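Local coordinates for fatty acid-binding protein 2 (Manduca sexta, PDB 1MDC), which binds a single fatty acid molecule inside its beta-barrel and is thought to carry such lipids through the cytoplasm, at residues D36-S50 / S53-S66. Residues are numbered along the deposited sequence; the frame is centred on the assembly and turned at random. Where two conformers were deposited one is given.
Sequences DKPTQKMEANGDSYS and STGGGGAKTVSFKS. Unlike the reference sequence in segment 53-66: G56 (reference Ile), A59 (reference Glu), K60 (reference Arg). With SO4 (sulfate ion), chain B.
The carboxylate of D36 reaches the turn at 55-58: OD1 accepts the backbone N-H of G56 at 2.8 Å, met from above the carboxylate plane. With CG anti to the backbone N (chi1 -165°), the short acidic side chain puts its carboxylate beside that amide. G55 suits the spot, since OD1 lies against its CA and its positive phi favours glycine; from here a type II turn runs to G58. P38 CA makes a CA-H...O contact of 3.4 Å with T54 O, and its apolar ring suits the neighbouring L10. T39 and T54 join their hydroxyls, OG1 to OG1, at 2.7 Å, either being a possible donor; each OG1 stands between its own backbone N and carbonyl carbon, which brings the two together. A water links T54 OG1 to K37 O, and T54 N donates to T39 O.

Q40 faces S53 as a non-hydrogen-bonded antiparallel pair and sends its amide to the interior, where NE2 hydrogen-bonds the bound palmitate and OE1 accepts from K106. NE2 also makes a weak hydrogen bond to sulfate O2 (3.4 Å). Flexible, apolar M42 suits the buried side of the sheet, its CE lying 4.3 Å from F64 CZ. Past G46, whose backbone angles call for glycine, and D47, the small polar S48 turns OG to a water. Y49 and F64 form a hydrogen-bonded pair, the bond from Y49 N to F64 O (2.8 Å) nearly straight at 171°. Y49 CB sits over a face of the flat F64 ring, 4.0 Å from its centroid, a CH-pi contact; the ring planes differ by 25° but are offset until they barely overlap. S50 OG shares the water of S48, which S63 OG meets weakly.

The contact thus spans two successive hairpins of the calycin barrel, 39-45 with 48-54 and 48-54 with 60-64. Strand 8-14 flanks 39-45 through backbone bonds, P38 and Q40 touch Y130 on strand 122-131, and M42, Y49 and F64 meet V86 of strand 78-87.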
ATOM      1  N   ASP A  36      -3.518  -9.701  -8.571  1.00 11.98           N
ATOM      2  CA  ASP A  36      -4.222  -9.674  -7.286  1.00 11.04           C
ATOM      3  C   ASP A  36      -5.467  -8.807  -7.258  1.00 11.68           C
ATOM      4  O   ASP A  36      -5.573  -7.867  -8.029  1.00  9.89           O
ATOM      5  CB  ASP A  36      -3.195  -9.004  -6.329  1.00 18.41           C
ATOM      6  CG  ASP A  36      -3.391  -9.080  -4.829  1.00 22.71           C
ATOM      7  OD1 ASP A  36      -4.182 -10.030  -4.472  1.00 22.02           O
ATOM      8  OD2 ASP A  36      -2.815  -8.343  -4.049  1.00 20.55           O
ATOM      9  N   LYS A  37      -6.394  -9.122  -6.349  1.00 12.00           N
ATOM     10  CA  LYS A  37      -7.623  -8.348  -6.175  1.00  9.84           C
ATOM     11  C   LYS A  37      -7.663  -8.125  -4.655  1.00  8.21           C
ATOM     12  O   LYS A  37      -8.499  -8.694  -3.950  1.00 11.73           O
ATOM     13  CB  LYS A  37      -8.884  -9.082  -6.637  1.00 12.06           C
ATOM     14  CG  LYS A  37      -9.024  -9.172  -8.166  1.00 18.84           C
ATOM     15  CD  LYS A  37      -9.330  -7.819  -8.847  1.00 25.60           C
ATOM     16  CE  LYS A  37      -9.484  -7.808 -10.380  1.00 47.94           C
ATOM     17  NZ  LYS A  37      -9.630  -6.451 -10.988  1.00100.00           N
ATOM     18  N   PRO A  38      -6.730  -7.325  -4.141  1.00 12.48           N
ATOM     19  CA  PRO A  38      -6.652  -7.074  -2.707  1.00 10.80           C
ATOM     20  C   PRO A  38      -7.744  -6.199  -2.122  1.00 10.75           C
ATOM     21  O   PRO A  38      -8.421  -5.456  -2.831  1.00  9.63           O
ATOM     22  CB  PRO A  38      -5.348  -6.277  -2.499  1.00 12.27           C
ATOM     23  CG  PRO A  38      -5.122  -5.516  -3.799  1.00 10.71           C
ATOM     24  CD  PRO A  38      -5.858  -6.364  -4.870  1.00  9.48           C
ATOM     25  N   THR A  39      -7.897  -6.306  -0.802  1.00 11.03           N
ATOM     26  CA  THR A  39      -8.858  -5.529  -0.028  1.00 11.16           C
ATOM     27  C   THR A  39      -8.087  -4.989   1.153  1.00  8.28           C
ATOM     28  O   THR A  39      -7.084  -5.581   1.574  1.00 10.29           O
ATOM     29  CB  THR A  39     -10.119  -6.204   0.507  1.00 13.35           C
ATOM     30  OG1 THR A  39      -9.766  -7.033   1.621  1.00 15.13           O
ATOM     31  CG2 THR A  39     -10.831  -6.975  -0.603  1.00  9.63           C
ATOM     32  N   GLN A  40      -8.529  -3.867   1.696  1.00  8.10           N
ATOM     33  CA  GLN A  40      -7.837  -3.325   2.845  1.00  4.69           C
ATOM     34  C   GLN A  40      -8.794  -2.576   3.784  1.00 13.31           C
ATOM     35  O   GLN A  40      -9.706  -1.882   3.333  1.00 11.08           O
ATOM     36  CB  GLN A  40      -6.573  -2.585   2.498  1.00 19.60           C
ATOM     37  CG  GLN A  40      -6.835  -1.397   1.662  1.00 18.32           C
ATOM     38  CD  GLN A  40      -5.543  -0.684   1.521  1.00 37.71           C
ATOM     39  OE1 GLN A  40      -5.145   0.094   2.381  1.00 29.89           O
ATOM     40  NE2 GLN A  40      -4.891  -0.979   0.435  1.00 35.12           N
ATOM     41  N   LYS A  41      -8.603  -2.736   5.093  1.00 12.95           N
ATOM     42  CA  LYS A  41      -9.449  -2.113   6.104  1.00  9.78           C
ATOM     43  C   LYS A  41      -8.560  -1.543   7.172  1.00  5.96           C
ATOM     44  O   LYS A  41      -7.676  -2.246   7.634  1.00  8.83           O
ATOM     45  CB  LYS A  41     -10.201  -3.232   6.769  1.00  9.97           C
ATOM     46  CG  LYS A  41     -11.200  -2.758   7.842  1.00 20.04           C
ATOM     47  CD  LYS A  41     -12.122  -3.840   8.423  1.00 20.97           C
ATOM     48  CE  LYS A  41     -11.564  -4.758   9.494  1.00 49.71           C
ATOM     49  NZ  LYS A  41     -12.418  -5.948   9.683  1.00 48.02           N
ATOM     50  N   MET A  42      -8.788  -0.279   7.543  1.00  9.01           N
ATOM     51  CA  MET A  42      -7.998   0.411   8.569  1.00  6.54           C
ATOM     52  C   MET A  42      -8.859   0.702   9.793  1.00 14.65           C
ATOM     53  O   MET A  42     -10.017   1.042   9.601  1.00  9.13           O
ATOM     54  CB  MET A  42      -7.491   1.793   8.017  1.00 10.83           C
ATOM     55  CG  MET A  42      -6.359   2.220   8.875  1.00 24.55           C
ATOM     56  SD  MET A  42      -5.510   3.581   8.081  1.00 29.17           S
ATOM     57  CE  MET A  42      -4.940   4.594   9.447  1.00 32.57           C
ATOM     58  N   GLU A  43      -8.291   0.557  11.007  1.00 12.83           N
ATOM     59  CA  GLU A  43      -8.962   0.793  12.291  1.00 17.36           C
ATOM     60  C   GLU A  43      -8.071   1.633  13.186  1.00 25.96           C
ATOM     61  O   GLU A  43      -6.857   1.558  13.076  1.00 14.36           O
ATOM     62  CB  GLU A  43      -9.410  -0.449  13.027  1.00  9.82           C
ATOM     63  CG  GLU A  43     -10.284  -1.172  12.046  1.00 25.35           C
ATOM     64  CD  GLU A  43     -11.401  -1.962  12.561  1.00 79.79           C
ATOM     65  OE1 GLU A  43     -11.029  -3.114  13.024  1.00 56.21           O
ATOM     66  OE2 GLU A  43     -12.528  -1.577  12.482  1.00 59.93           O
ATOM     67  N   ALA A  44      -8.688   2.444  14.051  1.00 14.43           N
ATOM     68  CA  ALA A  44      -7.978   3.308  15.001  1.00 12.95           C
ATOM     69  C   ALA A  44      -8.099   2.636  16.357  1.00 27.71           C
ATOM     70  O   ALA A  44      -9.146   2.090  16.706  1.00 19.88           O
ATOM     71  CB  ALA A  44      -8.453   4.767  14.975  1.00 17.74           C
ATOM     72  N   ASN A  45      -7.016   2.641  17.106  1.00 21.92           N
ATOM     73  CA  ASN A  45      -6.970   2.018  18.402  1.00 28.37           C
ATOM     74  C   ASN A  45      -6.378   2.944  19.436  1.00 39.80           C
ATOM     75  O   ASN A  45      -5.621   2.552  20.319  1.00 44.35           O
ATOM     76  CB  ASN A  45      -6.016   0.876  18.210  1.00 40.95           C
ATOM     77  CG  ASN A  45      -6.728  -0.424  18.132  1.00100.00           C
ATOM     78  OD1 ASN A  45      -6.436  -1.298  18.959  1.00100.00           O
ATOM     79  ND2 ASN A  45      -7.636  -0.563  17.155  1.00 58.07           N
ATOM     80  N   GLY A  46      -6.726   4.204  19.312  1.00 23.83           N
ATOM     81  CA  GLY A  46      -6.227   5.173  20.246  1.00 23.66           C
ATOM     82  C   GLY A  46      -4.835   5.610  19.872  1.00100.00           C
ATOM     83  O   GLY A  46      -4.637   6.494  19.045  1.00 37.91           O
ATOM     84  N   ASP A  47      -3.888   4.948  20.503  1.00 28.10           N
ATOM     85  CA  ASP A  47      -2.482   5.181  20.316  1.00 44.86           C
ATOM     86  C   ASP A  47      -1.936   4.639  18.973  1.00 26.31           C
ATOM     87  O   ASP A  47      -0.978   5.175  18.421  1.00 33.86           O
ATOM     88  CB  ASP A  47      -1.821   4.530  21.578  1.00 34.27           C
ATOM     89  CG  ASP A  47      -1.986   5.301  22.928  1.00100.00           C
ATOM     90  OD1 ASP A  47      -3.065   6.091  23.038  1.00100.00           O
ATOM     91  OD2 ASP A  47      -1.176   5.188  23.851  1.00100.00           O
ATOM     92  N   SER A  48      -2.535   3.575  18.424  1.00 28.95           N
ATOM     93  CA  SER A  48      -2.062   3.005  17.170  1.00 22.61           C
ATOM     94  C   SER A  48      -3.181   2.734  16.167  1.00 36.18           C
ATOM     95  O   SER A  48      -4.363   2.853  16.447  1.00 16.59           O
ATOM     96  CB  SER A  48      -1.353   1.681  17.582  1.00 21.62           C
ATOM     97  OG  SER A  48      -2.316   0.659  17.775  1.00 29.62           O
ATOM     98  N   TYR A  49      -2.811   2.366  14.968  1.00 10.04           N
ATOM     99  CA  TYR A  49      -3.784   2.063  13.948  1.00  8.12           C
ATOM    100  C   TYR A  49      -3.481   0.622  13.538  1.00 11.61           C
ATOM    101  O   TYR A  49      -2.370   0.142  13.799  1.00 15.33           O
ATOM    102  CB  TYR A  49      -3.547   2.953  12.710  1.00 13.02           C
ATOM    103  CG  TYR A  49      -3.812   4.437  12.951  1.00  8.02           C
ATOM    104  CD1 TYR A  49      -5.081   4.943  12.788  1.00  9.33           C
ATOM    105  CD2 TYR A  49      -2.753   5.266  13.381  1.00  8.09           C
ATOM    106  CE1 TYR A  49      -5.306   6.325  13.002  1.00 10.59           C
ATOM    107  CE2 TYR A  49      -2.972   6.617  13.608  1.00 13.44           C
ATOM    108  CZ  TYR A  49      -4.268   7.132  13.415  1.00 11.55           C
ATOM    109  OH  TYR A  49      -4.473   8.483  13.626  1.00 13.46           O
ATOM    110  N   SER A  50      -4.458  -0.029  12.910  1.00  9.26           N
ATOM    111  CA  SER A  50      -4.332  -1.407  12.441  1.00 10.32           C
ATOM    112  C   SER A  50      -4.787  -1.454  10.996  1.00 21.40           C
ATOM    113  O   SER A  50      -5.784  -0.830  10.655  1.00 15.71           O
ATOM    114  CB  SER A  50      -5.338  -2.386  13.101  1.00 18.87           C
ATOM    115  OG  SER A  50      -4.975  -2.622  14.427  1.00 44.21           O
ATOM    116  N   SER A  53      -5.232  -6.552   5.533  0.50 32.16           N
ATOM    117  CA  SER A  53      -5.182  -6.723   4.075  0.50 29.50           C
ATOM    118  C   SER A  53      -5.377  -8.207   3.702  0.50 38.07           C
ATOM    119  O   SER A  53      -4.990  -9.086   4.469  0.50 39.44           O
ATOM    120  CB  SER A  53      -3.847  -6.250   3.502  0.50 11.52           C
ATOM    121  OG  SER A  53      -2.822  -7.042   4.064  0.50  5.77           O
ATOM    122  N   THR A  54      -5.981  -8.447   2.513  1.00 10.05           N
ATOM    123  CA  THR A  54      -6.206  -9.800   1.992  1.00 12.25           C
ATOM    124  C   THR A  54      -5.644  -9.771   0.570  1.00 32.67           C
ATOM    125  O   THR A  54      -5.393  -8.693   0.006  1.00 14.48           O
ATOM    126  CB  THR A  54      -7.715 -10.161   1.786  1.00 10.34           C
ATOM    127  OG1 THR A  54      -8.380  -9.231   0.880  1.00 11.07           O
ATOM    128  CG2 THR A  54      -8.465 -10.091   3.106  1.00 11.21           C
ATOM    129  N   GLY A  55      -5.450 -10.940  -0.028  1.00 11.76           N
ATOM    130  CA  GLY A  55      -4.945 -11.027  -1.396  1.00 22.96           C
ATOM    131  C   GLY A  55      -3.635 -11.778  -1.498  1.00 26.31           C
ATOM    132  O   GLY A  55      -3.364 -12.651  -0.696  1.00 17.52           O
ATOM    133  N   GLY A  56      -2.840 -11.420  -2.499  1.00 24.07           N
ATOM    134  CA  GLY A  56      -1.525 -11.994  -2.756  1.00100.00           C
ATOM    135  C   GLY A  56      -0.729 -11.686  -1.486  1.00 35.91           C
ATOM    136  O   GLY A  56      -0.738 -10.559  -0.969  1.00 56.47           O
ATOM    137  N   GLY A  57      -0.050 -12.723  -1.025  1.00100.00           N
ATOM    138  CA  GLY A  57       0.744 -12.624   0.178  1.00100.00           C
ATOM    139  C   GLY A  57      -0.165 -12.959   1.360  1.00100.00           C
ATOM    140  O   GLY A  57       0.270 -12.868   2.508  1.00100.00           O
ATOM    141  N   GLY A  58      -1.419 -13.381   1.073  1.00100.00           N
ATOM    142  CA  GLY A  58      -2.326 -13.739   2.130  1.00 30.30           C
ATOM    143  C   GLY A  58      -2.917 -12.616   2.979  1.00100.00           C
ATOM    144  O   GLY A  58      -2.706 -11.424   2.750  1.00 36.40           O
ATOM    145  N   ALA A  59      -3.698 -13.064   3.984  1.00 27.76           N
ATOM    146  CA  ALA A  59      -4.386 -12.217   4.956  1.00 26.01           C
ATOM    147  C   ALA A  59      -3.537 -11.884   6.201  1.00 41.54           C
ATOM    148  O   ALA A  59      -2.941 -12.760   6.839  1.00 43.76           O
ATOM    149  CB  ALA A  59      -5.776 -12.760   5.331  1.00 47.15           C
ATOM    150  N   LYS A  60      -3.481 -10.586   6.551  1.00 22.18           N
ATOM    151  CA  LYS A  60      -2.719 -10.111   7.709  1.00 24.13           C
ATOM    152  C   LYS A  60      -3.243  -8.811   8.301  1.00 19.70           C
ATOM    153  O   LYS A  60      -3.833  -7.995   7.588  1.00 13.40           O
ATOM    154  CB  LYS A  60      -1.215  -9.957   7.495  1.00 21.73           C
ATOM    155  CG  LYS A  60      -0.790  -9.003   6.411  1.00 16.05           C
ATOM    156  CD  LYS A  60       0.383  -9.630   5.671  1.00 34.95           C
ATOM    157  CE  LYS A  60       1.389  -8.660   5.086  1.00 32.63           C
ATOM    158  NZ  LYS A  60       2.485  -9.346   4.348  1.00 28.84           N
ATOM    159  N   THR A  61      -3.001  -8.658   9.608  1.00 13.14           N
ATOM    160  CA  THR A  61      -3.387  -7.478  10.349  1.00  9.98           C
ATOM    161  C   THR A  61      -2.164  -6.933  11.060  1.00 15.74           C
ATOM    162  O   THR A  61      -1.660  -7.587  11.964  1.00 24.36           O
ATOM    163  CB  THR A  61      -4.520  -7.694  11.299  1.00 16.60           C
ATOM    164  OG1 THR A  61      -5.660  -8.120  10.569  1.00 17.23           O
ATOM    165  CG2 THR A  61      -4.837  -6.362  11.969  1.00 13.29           C
ATOM    166  N   VAL A  62      -1.667  -5.754  10.648  1.00  6.63           N
ATOM    167  CA  VAL A  62      -0.482  -5.141  11.253  1.00  5.16           C
ATOM    168  C   VAL A  62      -0.823  -3.810  11.942  1.00 12.78           C
ATOM    169  O   VAL A  62      -1.660  -3.050  11.460  1.00 12.79           O
ATOM    170  CB  VAL A  62       0.494  -4.901  10.128  1.00 15.21           C
ATOM    171  CG1 VAL A  62       1.759  -4.343  10.713  1.00 20.78           C
ATOM    172  CG2 VAL A  62       0.738  -6.269   9.486  1.00 26.13           C
ATOM    173  N   SER A  63      -0.184  -3.523  13.078  1.00 11.30           N
ATOM    174  CA  SER A  63      -0.442  -2.284  13.824  1.00 10.70           C
ATOM    175  C   SER A  63       0.752  -1.372  13.719  1.00 19.00           C
ATOM    176  O   SER A  63       1.905  -1.834  13.577  1.00 14.13           O
ATOM    177  CB  SER A  63      -0.639  -2.476  15.370  1.00 14.21           C
ATOM    178  OG  SER A  63      -1.687  -3.375  15.541  1.00 31.34           O
ATOM    179  N   PHE A  64       0.473  -0.073  13.810  1.00  9.31           N
ATOM    180  CA  PHE A  64       1.555   0.884  13.728  1.00 14.89           C
ATOM    181  C   PHE A  64       1.120   2.187  14.335  1.00 11.96           C
ATOM    182  O   PHE A  64      -0.071   2.369  14.572  1.00 12.06           O
ATOM    183  CB  PHE A  64       1.970   1.230  12.214  1.00  7.60           C
ATOM    184  CG  PHE A  64       0.807   1.599  11.346  1.00 10.79           C
ATOM    185  CD1 PHE A  64       0.396   2.913  11.240  1.00 15.34           C
ATOM    186  CD2 PHE A  64       0.133   0.608  10.617  1.00 10.58           C
ATOM    187  CE1 PHE A  64      -0.710   3.263  10.431  1.00 13.87           C
ATOM    188  CE2 PHE A  64      -0.963   0.930   9.833  1.00 24.59           C
ATOM    189  CZ  PHE A  64      -1.382   2.275   9.751  1.00 14.12           C
ATOM    190  N   LYS A  65       2.121   3.046  14.563  1.00 10.90           N
ATOM    191  CA  LYS A  65       1.987   4.400  15.103  1.00 20.15           C
ATOM    192  C   LYS A  65       2.425   5.358  14.012  1.00 21.66           C
ATOM    193  O   LYS A  65       3.402   5.094  13.333  1.00 11.00           O
ATOM    194  CB  LYS A  65       2.776   4.827  16.346  1.00 15.60           C
ATOM    195  CG  LYS A  65       2.567   3.804  17.435  1.00 28.06           C
ATOM    196  CD  LYS A  65       3.102   4.161  18.816  1.00 47.27           C
ATOM    197  CE  LYS A  65       2.886   3.003  19.792  1.00 38.60           C
ATOM    198  NZ  LYS A  65       1.766   3.174  20.708  1.00 90.43           N
ATOM    199  N   SER A  66       1.706   6.462  13.856  1.00 11.30           N
ATOM    200  CA  SER A  66       2.049   7.456  12.854  1.00  7.68           C
ATOM    201  C   SER A  66       3.426   8.064  13.118  1.00 22.08           C
ATOM    202  O   SER A  66       3.720   8.474  14.225  1.00 11.95           O
ATOM    203  CB  SER A  66       0.955   8.518  12.782  1.00 14.65           C
ATOM    204  OG  SER A  66       1.235   9.482  11.793  1.00 13.88           O
TER
HETATM  205  S   SO4 B 200      -0.616   0.005   2.306  1.00 76.87           S
HETATM  206  O1  SO4 B 200      -0.860   0.752   3.545  1.00 56.01           O
HETATM  207  O2  SO4 B 200      -1.852  -0.128   1.563  1.00100.00           O
HETATM  208  O3  SO4 B 200       0.329   0.722   1.438  1.00 69.51           O
HETATM  209  O4  SO4 B 200      -0.095  -1.349   2.649  1.00 66.10           O
HETATM  210  O   HOH W   1      -8.553 -10.154  -1.631  1.00 10.67           O
HETATM  211  O   HOH W   2      -0.134   7.237  15.950  1.00 24.19           O
HETATM  212  O   HOH W   3      -3.964  -1.052  16.602  1.00 35.57           O